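Local coordinates for spindle assembly abnormal protein 6 (Caenorhabditis elegans, PDB 4GFC) that serves as a central scaffolding component of centrioles, ensures their ninefold symmetry and is required for centrosome duplication, at residues A[81-86]-A[130-135]; A[97-102]-A[122-127]. The protein carries 1 engineered substitution. One frame throughout, in Å; residues are numbered along the deposited sequence.

Interaction 1 (A[81-86]-A[130-135]); sequences RDHDLT and KGKIFS. With EDO (1,2-ethanediol), chain M.
His83, at the end of helix 73-83, lays its imidazole over the backbone of Phe134 and Ser135 near the start of strand 132-140, in the SAS-6 head domain. His83 CG stands anti to the carbonyl carbon (chi1 -66°), which sets it 3.6 Å from Phe134 CA. The same CA makes a CH-pi contact over one ring face, 3.8 Å from the His83 ring centroid, and Ser135 N lies over this face too. The ring edge faces Lys132, whose extended chain brings NZ to 4.0 Å from His83 NE2. His83 ND1 is hydrogen-bonded to Leu79 O, which probably limits the ring's rotation. An alanine here would probably open a gap over Phe134 CA and leave Leu79 O without its ring partner.

Lys130 bends at chi3 (-71°) and chi4, and NZ ends among backbone carbonyls. It donates to Ile133 O at 2.9 Å, from above the carbonyl plane, and weakly to Lys132 O. NZ also lies against His83 O, but this contact is modelled too short to be trusted. Asp84 closes the helix in a Schellman motif. The ammonium would probably be favoured by the helix dipole and, if the bond to His83 O is real, would link helix to strand.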
loop_
_atom_site.group_PDB
_atom_site.type_symbol
_atom_site.label_atom_id
_atom_site.label_comp_id
_atom_site.label_asym_id
_atom_site.label_seq_id
_atom_site.Cartn_x
_atom_site.Cartn_y
_atom_site.Cartn_z
ATOM N N ARG A 81 18.268 -25.077 -15.732
ATOM C CA ARG A 81 18.113 -25.890 -16.952
ATOM C C ARG A 81 17.656 -25.028 -18.140
ATOM O O ARG A 81 18.260 -25.102 -19.220
ATOM C CB ARG A 81 17.124 -27.048 -16.744
ATOM C CG ARG A 81 17.781 -28.370 -16.354
ATOM C CD ARG A 81 16.804 -29.549 -16.381
ATOM N NE ARG A 81 15.683 -29.407 -15.436
ATOM C CZ ARG A 81 15.723 -29.746 -14.148
ATOM N NH1 ARG A 81 16.834 -30.245 -13.617
ATOM N NH2 ARG A 81 14.656 -29.575 -13.378
ATOM N N ASP A 82 16.612 -24.190 -17.902
ATOM C CA ASP A 82 15.992 -23.270 -18.850
ATOM C C ASP A 82 16.976 -22.251 -19.423
ATOM O O ASP A 82 16.959 -22.010 -20.635
ATOM C CB ASP A 82 14.834 -22.508 -18.177
ATOM C CG ASP A 82 13.520 -23.264 -17.991
ATOM O OD1 ASP A 82 13.497 -24.502 -18.224
ATOM O OD2 ASP A 82 12.519 -22.624 -17.591
ATOM N N HIS A 83 17.819 -21.646 -18.553
ATOM C CA HIS A 83 18.760 -20.598 -18.932
ATOM C C HIS A 83 20.184 -21.104 -19.006
ATOM O O HIS A 83 21.111 -20.310 -19.119
ATOM C CB HIS A 83 18.617 -19.396 -17.988
ATOM C CG HIS A 83 17.276 -18.746 -18.153
ATOM N ND1 HIS A 83 16.218 -19.064 -17.321
ATOM C CD2 HIS A 83 16.827 -17.929 -19.137
ATOM C CE1 HIS A 83 15.193 -18.355 -17.767
ATOM N NE2 HIS A 83 15.515 -17.657 -18.853
ATOM N N ASP A 84 20.346 -22.424 -19.041
ATOM C CA ASP A 84 21.624 -23.116 -19.196
ATOM C C ASP A 84 22.709 -22.544 -18.251
ATOM O O ASP A 84 23.789 -22.120 -18.693
ATOM C CB ASP A 84 22.076 -23.113 -20.677
ATOM C CG ASP A 84 21.148 -23.922 -21.579
ATOM O OD1 ASP A 84 21.360 -25.157 -21.700
ATOM O OD2 ASP A 84 20.187 -23.328 -22.137
ATOM N N LEU A 85 22.400 -22.549 -16.942
ATOM C CA LEU A 85 23.308 -22.102 -15.891
ATOM C C LEU A 85 23.965 -23.332 -15.273
ATOM O O LEU A 85 23.259 -24.178 -14.736
ATOM C CB LEU A 85 22.574 -21.268 -14.815
ATOM C CG LEU A 85 21.920 -19.967 -15.226
ATOM C CD1 LEU A 85 21.039 -19.465 -14.123
ATOM C CD2 LEU A 85 22.931 -18.896 -15.530
ATOM N N THR A 86 25.288 -23.455 -15.374
ATOM C CA THR A 86 26.007 -24.595 -14.809
ATOM C C THR A 86 26.265 -24.359 -13.310
ATOM O O THR A 86 26.485 -25.313 -12.555
ATOM C CB THR A 86 27.309 -24.846 -15.582
ATOM O OG1 THR A 86 28.088 -23.649 -15.604
ATOM C CG2 THR A 86 27.065 -25.336 -17.004
ATOM N N LYS A 130 26.715 -14.831 -23.119
ATOM C CA LYS A 130 25.572 -15.570 -23.670
ATOM C C LYS A 130 24.409 -14.595 -23.898
ATOM O O LYS A 130 23.436 -14.955 -24.579
ATOM C CB LYS A 130 25.145 -16.708 -22.730
ATOM C CG LYS A 130 24.645 -16.217 -21.349
ATOM C CD LYS A 130 24.320 -17.329 -20.390
ATOM C CE LYS A 130 23.068 -18.071 -20.776
ATOM N NZ LYS A 130 22.142 -18.133 -19.639
ATOM N N GLY A 131 24.532 -13.387 -23.337
ATOM C CA GLY A 131 23.551 -12.323 -23.425
ATOM C C GLY A 131 22.571 -12.401 -22.279
ATOM O O GLY A 131 22.836 -11.829 -21.231
ATOM N N LYS A 132 21.415 -13.087 -22.471
ATOM C CA LYS A 132 20.403 -13.279 -21.427
ATOM C C LYS A 132 21.007 -14.177 -20.405
ATOM O O LYS A 132 21.363 -15.317 -20.718
ATOM C CB LYS A 132 19.129 -13.911 -22.001
ATOM C CG LYS A 132 17.951 -13.946 -21.035
ATOM C CD LYS A 132 16.782 -14.689 -21.634
ATOM C CE LYS A 132 15.455 -14.210 -21.119
ATOM N NZ LYS A 132 14.317 -15.043 -21.607
ATOM N N ILE A 133 21.210 -13.665 -19.207
ATOM C CA ILE A 133 21.834 -14.476 -18.184
ATOM C C ILE A 133 20.777 -15.399 -17.650
ATOM O O ILE A 133 21.019 -16.595 -17.517
ATOM C CB ILE A 133 22.486 -13.588 -17.127
ATOM C CG1 ILE A 133 23.668 -12.743 -17.704
ATOM C CG2 ILE A 133 22.874 -14.389 -15.892
ATOM C CD1 ILE A 133 24.643 -13.375 -18.709
ATOM N N PHE A 134 19.586 -14.847 -17.400
ATOM C CA PHE A 134 18.408 -15.538 -16.907
ATOM C C PHE A 134 17.259 -14.571 -16.909
ATOM O O PHE A 134 17.422 -13.362 -17.100
ATOM C CB PHE A 134 18.624 -16.138 -15.490
ATOM C CG PHE A 134 18.388 -15.151 -14.366
ATOM C CD1 PHE A 134 19.293 -14.125 -14.114
ATOM C CD2 PHE A 134 17.257 -15.245 -13.564
ATOM C CE1 PHE A 134 19.029 -13.170 -13.133
ATOM C CE2 PHE A 134 17.023 -14.308 -12.554
ATOM C CZ PHE A 134 17.888 -13.262 -12.373
ATOM N N SER A 135 16.090 -15.139 -16.687
ATOM C CA SER A 135 14.807 -14.515 -16.508
ATOM C C SER A 135 14.066 -15.300 -15.437
ATOM O O SER A 135 14.091 -16.525 -15.449
ATOM C CB SER A 135 14.043 -14.523 -17.813
ATOM O OG SER A 135 12.771 -13.944 -17.607
HETATM C C1 EDO M . 19.716 -17.111 -23.832
HETATM O O1 EDO M . 20.922 -17.082 -24.588
HETATM C C2 EDO M . 19.767 -18.213 -22.741
HETATM O O2 EDO M . 18.681 -18.043 -21.836
#

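Interaction 2 (A[97-102]-A[122-127]); sequences IQHLLC and LFSKTP. With EDO (1,2-ethanediol), chain F; EDO (1,2-ethanediol), chain D.
His99 and Ser124 bring their CA atoms within 7.2 Å where helix 97-101 passes strand 122-124, with axes 9.4 Å apart at closest approach and crossing at 58°.

Leu122 carries the apolar part of the contact. Its CG stands anti to the backbone N (chi1 178°), and the two methyls of its fork meet different helix residues. CD2 meets His99 CB at 3.7 Å. CD1 meets Leu100 CD2 at 3.8 Å, and the two leucine side chains cross obliquely.

His99 points its CB toward the strand. Its ring comes near Ser124, with ND1 4.3 Å from Ser124 CB. At the ring edge NE2 forms a nearly straight hydrogen bond (169°) with O1 of an ethanediol, 2.8 Å away. Either partner could be the donor. A second ethanediol donates from O1 to Cys102 O at 2.7 Å. Both molecules probably come from the crystallisation liquor.

Beyond the helix, Cys102 SG approaches Thr126 OG1 to 3.8 Å. Thr105 OG1 is hydrogen-bonded to His99 O near the helix end, and Asn104 links the following turn to Thr126 through a hydrogen bond from ND2 to OG1.

The helix packs against several strands of the head domain. Leu100 also packs on Phe10 and Leu14 of strand 7-23 and on Ile107 of strand 105-111. Leu122 reaches Ile107 as well, and touches Phe134 of strand 132-140. His99 leans on Ile133 of that same strand.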
loop_
_atom_site.group_PDB
_atom_site.type_symbol
_atom_site.label_atom_id
_atom_site.label_comp_id
_atom_site.label_asym_id
_atom_site.label_seq_id
_atom_site.Cartn_x
_atom_site.Cartn_y
_atom_site.Cartn_z
ATOM N N ILE A 97 24.911 -10.836 -8.649
ATOM C CA ILE A 97 25.430 -9.627 -8.021
ATOM C C ILE A 97 26.648 -9.115 -8.766
ATOM O O ILE A 97 26.824 -7.901 -8.836
ATOM C CB ILE A 97 25.684 -9.843 -6.526
ATOM C CG1 ILE A 97 24.319 -10.116 -5.805
ATOM C CG2 ILE A 97 26.399 -8.635 -5.930
ATOM C CD1 ILE A 97 24.423 -10.830 -4.437
ATOM N N GLN A 98 27.445 -10.000 -9.375
ATOM C CA GLN A 98 28.613 -9.547 -10.137
ATOM C C GLN A 98 28.170 -8.966 -11.454
ATOM O O GLN A 98 28.759 -8.006 -11.916
ATOM C CB GLN A 98 29.623 -10.673 -10.347
ATOM C CG GLN A 98 30.465 -10.972 -9.115
ATOM C CD GLN A 98 31.252 -9.782 -8.655
ATOM O OE1 GLN A 98 31.160 -9.378 -7.474
ATOM N NE2 GLN A 98 32.027 -9.186 -9.587
ATOM N N HIS A 99 27.122 -9.523 -12.052
ATOM C CA HIS A 99 26.575 -9.007 -13.285
ATOM C C HIS A 99 25.977 -7.622 -12.995
ATOM O O HIS A 99 26.321 -6.679 -13.668
ATOM C CB HIS A 99 25.544 -9.986 -13.895
ATOM C CG HIS A 99 26.138 -11.134 -14.666
ATOM N ND1 HIS A 99 26.926 -10.931 -15.784
ATOM C CD2 HIS A 99 25.993 -12.469 -14.478
ATOM C CE1 HIS A 99 27.294 -12.139 -16.192
ATOM N NE2 HIS A 99 26.740 -13.096 -15.455
ATOM N N LEU A 100 25.183 -7.473 -11.925
ATOM C CA LEU A 100 24.594 -6.183 -11.539
ATOM C C LEU A 100 25.673 -5.092 -11.264
ATOM O O LEU A 100 25.310 -3.921 -11.301
ATOM C CB LEU A 100 23.695 -6.343 -10.312
ATOM C CG LEU A 100 22.414 -7.088 -10.508
ATOM C CD1 LEU A 100 21.825 -7.524 -9.194
ATOM C CD2 LEU A 100 21.426 -6.271 -11.238
ATOM N N LEU A 101 26.960 -5.465 -10.974
ATOM C CA LEU A 101 28.075 -4.505 -10.767
ATOM C C LEU A 101 28.527 -3.865 -12.068
ATOM O O LEU A 101 29.011 -2.735 -12.063
ATOM C CB LEU A 101 29.353 -5.153 -10.125
ATOM C CG LEU A 101 29.363 -5.667 -8.679
ATOM C CD1 LEU A 101 30.706 -5.531 -8.123
ATOM C CD2 LEU A 101 28.263 -5.016 -7.758
ATOM N N CYS A 102 28.461 -4.635 -13.169
ATOM C CA CYS A 102 28.894 -4.251 -14.498
ATOM C C CYS A 102 27.949 -3.229 -15.131
ATOM O O CYS A 102 26.724 -3.389 -15.100
ATOM C CB CYS A 102 29.034 -5.489 -15.366
ATOM S SG CYS A 102 29.878 -5.168 -16.928
ATOM N N LEU A 122 17.859 -10.313 -16.790
ATOM C CA LEU A 122 19.179 -9.701 -16.633
ATOM C C LEU A 122 19.932 -9.957 -17.953
ATOM O O LEU A 122 20.070 -11.110 -18.387
ATOM C CB LEU A 122 19.886 -10.296 -15.405
ATOM C CG LEU A 122 21.334 -9.852 -15.052
ATOM C CD1 LEU A 122 21.334 -8.550 -14.288
ATOM C CD2 LEU A 122 21.955 -10.839 -14.113
ATOM N N PHE A 123 20.287 -8.898 -18.662
ATOM C CA PHE A 123 20.940 -9.083 -19.941
ATOM C C PHE A 123 22.281 -8.384 -19.889
ATOM O O PHE A 123 22.332 -7.223 -19.503
ATOM C CB PHE A 123 20.042 -8.583 -21.114
ATOM C CG PHE A 123 20.431 -9.058 -22.502
ATOM C CD1 PHE A 123 19.767 -10.110 -23.107
ATOM C CD2 PHE A 123 21.475 -8.457 -23.199
ATOM C CE1 PHE A 123 20.147 -10.565 -24.381
ATOM C CE2 PHE A 123 21.810 -8.874 -24.499
ATOM C CZ PHE A 123 21.150 -9.934 -25.072
ATOM N N SER A 124 23.370 -9.119 -20.188
ATOM C CA SER A 124 24.755 -8.625 -20.231
ATOM C C SER A 124 25.130 -8.223 -21.680
ATOM O O SER A 124 25.083 -9.060 -22.584
ATOM C CB SER A 124 25.727 -9.681 -19.697
ATOM O OG SER A 124 27.088 -9.319 -19.906
ATOM N N LYS A 125 25.514 -6.947 -21.882
ATOM C CA LYS A 125 25.907 -6.390 -23.183
ATOM C C LYS A 125 27.444 -6.495 -23.449
ATOM O O LYS A 125 27.928 -6.040 -24.497
ATOM C CB LYS A 125 25.436 -4.929 -23.295
ATOM C CG LYS A 125 23.929 -4.743 -23.239
ATOM C CD LYS A 125 23.252 -5.358 -24.467
ATOM C CE LYS A 125 21.785 -5.039 -24.550
ATOM N NZ LYS A 125 21.539 -3.614 -24.907
ATOM N N THR A 126 28.202 -7.116 -22.510
ATOM C CA THR A 126 29.636 -7.387 -22.609
ATOM C C THR A 126 29.870 -8.355 -23.761
ATOM O O THR A 126 29.156 -9.355 -23.854
ATOM C CB THR A 126 30.142 -7.939 -21.305
ATOM O OG1 THR A 126 29.890 -6.979 -20.270
ATOM C CG2 THR A 126 31.606 -8.258 -21.365
ATOM N N PRO A 127 30.801 -8.072 -24.696
ATOM C CA PRO A 127 30.956 -8.975 -25.846
ATOM C C PRO A 127 31.535 -10.305 -25.422
ATOM O O PRO A 127 32.448 -10.331 -24.603
ATOM C CB PRO A 127 31.908 -8.213 -26.762
ATOM C CG PRO A 127 31.974 -6.802 -26.213
ATOM C CD PRO A 127 31.764 -6.949 -24.767
HETATM C C1 EDO F . 23.408 -2.234 -13.240
HETATM O O1 EDO F . 24.563 -2.118 -14.073
HETATM C C2 EDO F . 22.216 -2.761 -14.071
HETATM O O2 EDO F . 21.048 -2.025 -13.733
HETATM C C1 EDO D . 26.630 -16.991 -15.540
HETATM O O1 EDO D . 27.369 -15.787 -15.781
HETATM C C2 EDO D . 27.351 -18.200 -16.216
HETATM O O2 EDO D . 27.050 -19.440 -15.554
#

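Overall arrangement
Both contacts lie in the N-terminal head domain, with centres about 12 Å apart. They dock two consecutive helices, 73-83 and 92-101, on neighbouring antiparallel strands of one sheet. Interaction 2 is nested in sequence within the loop that interaction 1 closes. The strand segments join directly: Ile133 N probably bonds to Leu122 O at 2.9 Å, and Gly131 O to Ser124 N at 3.0 Å. Ile133 and Phe134 also pack on Ile96 of helix 92-101, and Leu85 on Phe92. Phe134 thus packs on both helices, through Leu79 of 73-83 and Ile96 of 92-101. The only other chain of the assembly touches neither contact.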